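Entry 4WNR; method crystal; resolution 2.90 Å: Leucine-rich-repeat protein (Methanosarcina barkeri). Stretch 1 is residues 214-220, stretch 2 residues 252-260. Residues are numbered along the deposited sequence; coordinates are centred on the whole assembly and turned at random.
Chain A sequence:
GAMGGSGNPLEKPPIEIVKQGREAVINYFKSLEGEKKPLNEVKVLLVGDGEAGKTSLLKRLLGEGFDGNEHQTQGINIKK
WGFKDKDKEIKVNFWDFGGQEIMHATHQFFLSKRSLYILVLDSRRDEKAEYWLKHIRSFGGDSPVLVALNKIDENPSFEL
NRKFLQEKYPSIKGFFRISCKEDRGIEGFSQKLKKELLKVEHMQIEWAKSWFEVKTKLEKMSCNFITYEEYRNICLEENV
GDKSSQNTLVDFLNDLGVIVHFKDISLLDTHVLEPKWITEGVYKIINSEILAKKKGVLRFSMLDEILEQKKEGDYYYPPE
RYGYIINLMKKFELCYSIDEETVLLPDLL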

# COMPACT_ATOMS: atom_id res chain seq x y z
N VAL A 214 -19.35 -0.18 8.81
CA VAL A 214 -18.29 -1.17 9.02
C VAL A 214 -16.92 -0.54 8.72
O VAL A 214 -15.97 -0.75 9.47
CB VAL A 214 -18.49 -2.43 8.15
CG1 VAL A 214 -17.27 -3.34 8.19
CG2 VAL A 214 -19.72 -3.19 8.60
N LYS A 215 -16.85 0.22 7.64
CA LYS A 215 -15.62 0.88 7.22
C LYS A 215 -15.13 1.87 8.28
O LYS A 215 -13.99 1.79 8.72
CB LYS A 215 -15.83 1.60 5.88
CG LYS A 215 -14.61 2.34 5.35
CD LYS A 215 -14.87 2.91 3.97
CE LYS A 215 -13.84 3.97 3.59
NZ LYS A 215 -14.06 5.25 4.31
N THR A 216 -16.01 2.79 8.67
CA THR A 216 -15.66 3.83 9.65
C THR A 216 -15.36 3.26 11.04
O THR A 216 -14.58 3.84 11.80
CB THR A 216 -16.77 4.89 9.77
OG1 THR A 216 -18.03 4.24 10.00
CG2 THR A 216 -16.85 5.73 8.51
N LYS A 217 -15.99 2.13 11.37
CA LYS A 217 -15.72 1.42 12.62
C LYS A 217 -14.27 0.93 12.65
O LYS A 217 -13.56 1.12 13.65
CB LYS A 217 -16.68 0.24 12.79
CG LYS A 217 -16.63 -0.46 14.13
CD LYS A 217 -17.17 0.39 15.26
CE LYS A 217 -17.50 -0.44 16.49
NZ LYS A 217 -16.33 -1.21 17.01
N LEU A 218 -13.84 0.32 11.55
CA LEU A 218 -12.47 -0.21 11.41
C LEU A 218 -11.42 0.90 11.42
O LEU A 218 -10.32 0.71 11.96
CB LEU A 218 -12.35 -1.03 10.13
CG LEU A 218 -13.13 -2.35 10.09
CD1 LEU A 218 -13.31 -2.83 8.66
CD2 LEU A 218 -12.44 -3.42 10.93
N GLU A 219 -11.74 2.04 10.83
CA GLU A 219 -10.81 3.17 10.74
C GLU A 219 -10.47 3.75 12.11
O GLU A 219 -9.31 4.07 12.39
CB GLU A 219 -11.38 4.27 9.84
CG GLU A 219 -11.33 3.93 8.35
CD GLU A 219 -12.02 4.96 7.48
OE1 GLU A 219 -12.32 6.07 7.96
OE2 GLU A 219 -12.26 4.65 6.29
N LYS A 220 -11.48 3.89 12.97
CA LYS A 220 -11.29 4.45 14.31
C LYS A 220 -10.71 3.45 15.32
O LYS A 220 -10.29 3.84 16.41
CB LYS A 220 -12.60 5.04 14.84
CG LYS A 220 -13.12 6.21 14.02
CD LYS A 220 -13.76 7.29 14.88
CE LYS A 220 -15.05 6.83 15.55
NZ LYS A 220 -16.17 6.66 14.58
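Stretch 2, residues 252-260: FLNDLGVIV

Stretch 1 is helical and continues a helix that begins earlier in the chain. Stretch 2 opens with the last part of another helix, residues 252-256, and then leaves it. Gly257 is the first residue to depart from helical angles. Its phi is positive, at 90°. A CB at these backbone angles would be jammed against the carbonyl O of Leu256, which by itself calls for glycine. After Gly257 the chain leaves the helix, and Val258 is placed against stretch 1.

The two helices run in broadly the same direction. Their axes make an angle of 49°, with a signed crossing angle of -49°, and come no closer than 11.9 Å. The spacing is wide enough for side chains to fill the space between the backbones. Lys215 CA and Leu253 CA are 7.3 Å apart. Glu219 CA and Val258 CA are 6.5 Å apart, so the register advances along both stretches together.

Val214 is buried but makes no direct contact with stretch 2. Its carbonyl O accepts a hydrogen bond from Leu218 N, with Val214 O and Leu218 N 3.2 Å apart, one helical turn on.

Lys215 points its CA-to-CB bond sideways, and its long chain lies against stretch 2. Chi1 to chi3 are all t, which keeps the methylene run extended. Lys215 CG is 3.8 Å from Leu253 CD2 and 4.2 Å from Val258 CG2. Further out, Lys215 CE is 4.3 Å from Leu256 CD1. The aliphatic part of the lysine thus packs on apolar side chains, while its amine turns to a carboxylate in its own helix and to a partner elsewhere in the structure. Lys215 NZ forms a salt bridge with Glu219 OE2 at 2.7 Å.

Thr216 points away, and Lys217 is out of reach. Neither loses surface to stretch 2.

Leu218 points toward stretch 2 and has the largest covered area in stretch 1. Its rotamer is m, t, as is that of Leu253. The two leucines meet through their methyl groups, with Leu218 CD1 3.7 Å from Leu253 CD1. Leu218 CB is 4.0 Å from Val258 CG1. The leucine also reaches Ile259, where Leu218 CD1 and Ile259 CG2 are 4.5 Å apart.

Glu219 starts sideways, but its end comes nearer to stretch 2. Glu219 OE2 is 4.0 Å from Val258 CG2, a simple packing contact. The same oxygen holds Lys215 NZ, so the salt bridge lies beside the valine.

Lys220 is exposed and out of reach.

Val258 has the largest covered area of any residue in the pair of stretches. It touches Lys215, Leu218 and Glu219. Backbone bonds to Leu253 O help hold the turn: Val258 N is 2.9 Å from Leu253 O, and Ile259 N is 3.3 Å from Leu253 O. With these bonds the chain after Gly257 stays close to the end of its helix.

No hydrogen bond or salt bridge crosses between the stretches. The contact is side-chain packing, burying 267 Å² over both sides.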

# COMPACT_ATOMS: atom_id res chain seq x y z
N PHE A 252 -12.81 -4.81 -1.10
CA PHE A 252 -12.80 -3.35 -1.24
C PHE A 252 -11.93 -2.69 -0.17
O PHE A 252 -11.04 -1.91 -0.49
CB PHE A 252 -14.22 -2.79 -1.14
CG PHE A 252 -14.95 -2.70 -2.46
CD1 PHE A 252 -14.58 -1.75 -3.40
CD2 PHE A 252 -16.01 -3.54 -2.74
CE1 PHE A 252 -15.24 -1.66 -4.62
CE2 PHE A 252 -16.68 -3.45 -3.95
CZ PHE A 252 -16.30 -2.51 -4.89
N LEU A 253 -12.20 -3.02 1.09
CA LEU A 253 -11.45 -2.47 2.22
C LEU A 253 -9.94 -2.69 2.10
O LEU A 253 -9.15 -1.84 2.51
CB LEU A 253 -11.96 -3.05 3.55
CG LEU A 253 -13.36 -2.62 4.00
CD1 LEU A 253 -13.86 -3.53 5.11
CD2 LEU A 253 -13.37 -1.17 4.46
N ASN A 254 -9.55 -3.83 1.54
CA ASN A 254 -8.15 -4.12 1.26
C ASN A 254 -7.59 -3.17 0.20
O ASN A 254 -6.51 -2.60 0.37
CB ASN A 254 -7.98 -5.57 0.81
CG ASN A 254 -6.52 -5.95 0.61
OD1 ASN A 254 -5.68 -5.69 1.46
ND2 ASN A 254 -6.22 -6.58 -0.53
N ASP A 255 -8.34 -3.01 -0.88
CA ASP A 255 -7.94 -2.13 -1.99
C ASP A 255 -7.96 -0.65 -1.60
O ASP A 255 -7.15 0.13 -2.09
CB ASP A 255 -8.85 -2.37 -3.20
CG ASP A 255 -8.72 -3.77 -3.76
OD1 ASP A 255 -8.03 -4.61 -3.14
OD2 ASP A 255 -9.32 -4.05 -4.83
N LEU A 256 -8.89 -0.28 -0.72
CA LEU A 256 -8.97 1.10 -0.21
C LEU A 256 -7.88 1.42 0.80
O LEU A 256 -7.59 2.59 1.05
CB LEU A 256 -10.34 1.35 0.43
CG LEU A 256 -11.55 1.33 -0.51
CD1 LEU A 256 -12.84 1.42 0.29
CD2 LEU A 256 -11.47 2.44 -1.54
N GLY A 257 -7.28 0.38 1.38
CA GLY A 257 -6.20 0.55 2.35
C GLY A 257 -6.67 0.68 3.79
O GLY A 257 -5.90 1.08 4.66
N VAL A 258 -7.93 0.33 4.04
CA VAL A 258 -8.49 0.35 5.39
C VAL A 258 -7.90 -0.82 6.18
O VAL A 258 -7.57 -0.68 7.36
CB VAL A 258 -10.03 0.26 5.38
CG1 VAL A 258 -10.58 0.25 6.80
CG2 VAL A 258 -10.62 1.41 4.60
N ILE A 259 -7.81 -1.97 5.52
CA ILE A 259 -7.14 -3.15 6.07
C ILE A 259 -6.11 -3.67 5.08
O ILE A 259 -6.06 -3.24 3.93
CB ILE A 259 -8.14 -4.28 6.40
CG1 ILE A 259 -8.89 -4.73 5.14
CG2 ILE A 259 -9.12 -3.81 7.48
CD1 ILE A 259 -9.75 -5.96 5.34
N VAL A 260 -5.28 -4.60 5.55
CA VAL A 260 -4.37 -5.35 4.69
C VAL A 260 -4.74 -6.82 4.83
O VAL A 260 -4.55 -7.41 5.90
CB VAL A 260 -2.89 -5.11 5.05
CG1 VAL A 260 -1.97 -5.82 4.06
CG2 VAL A 260 -2.58 -3.62 5.08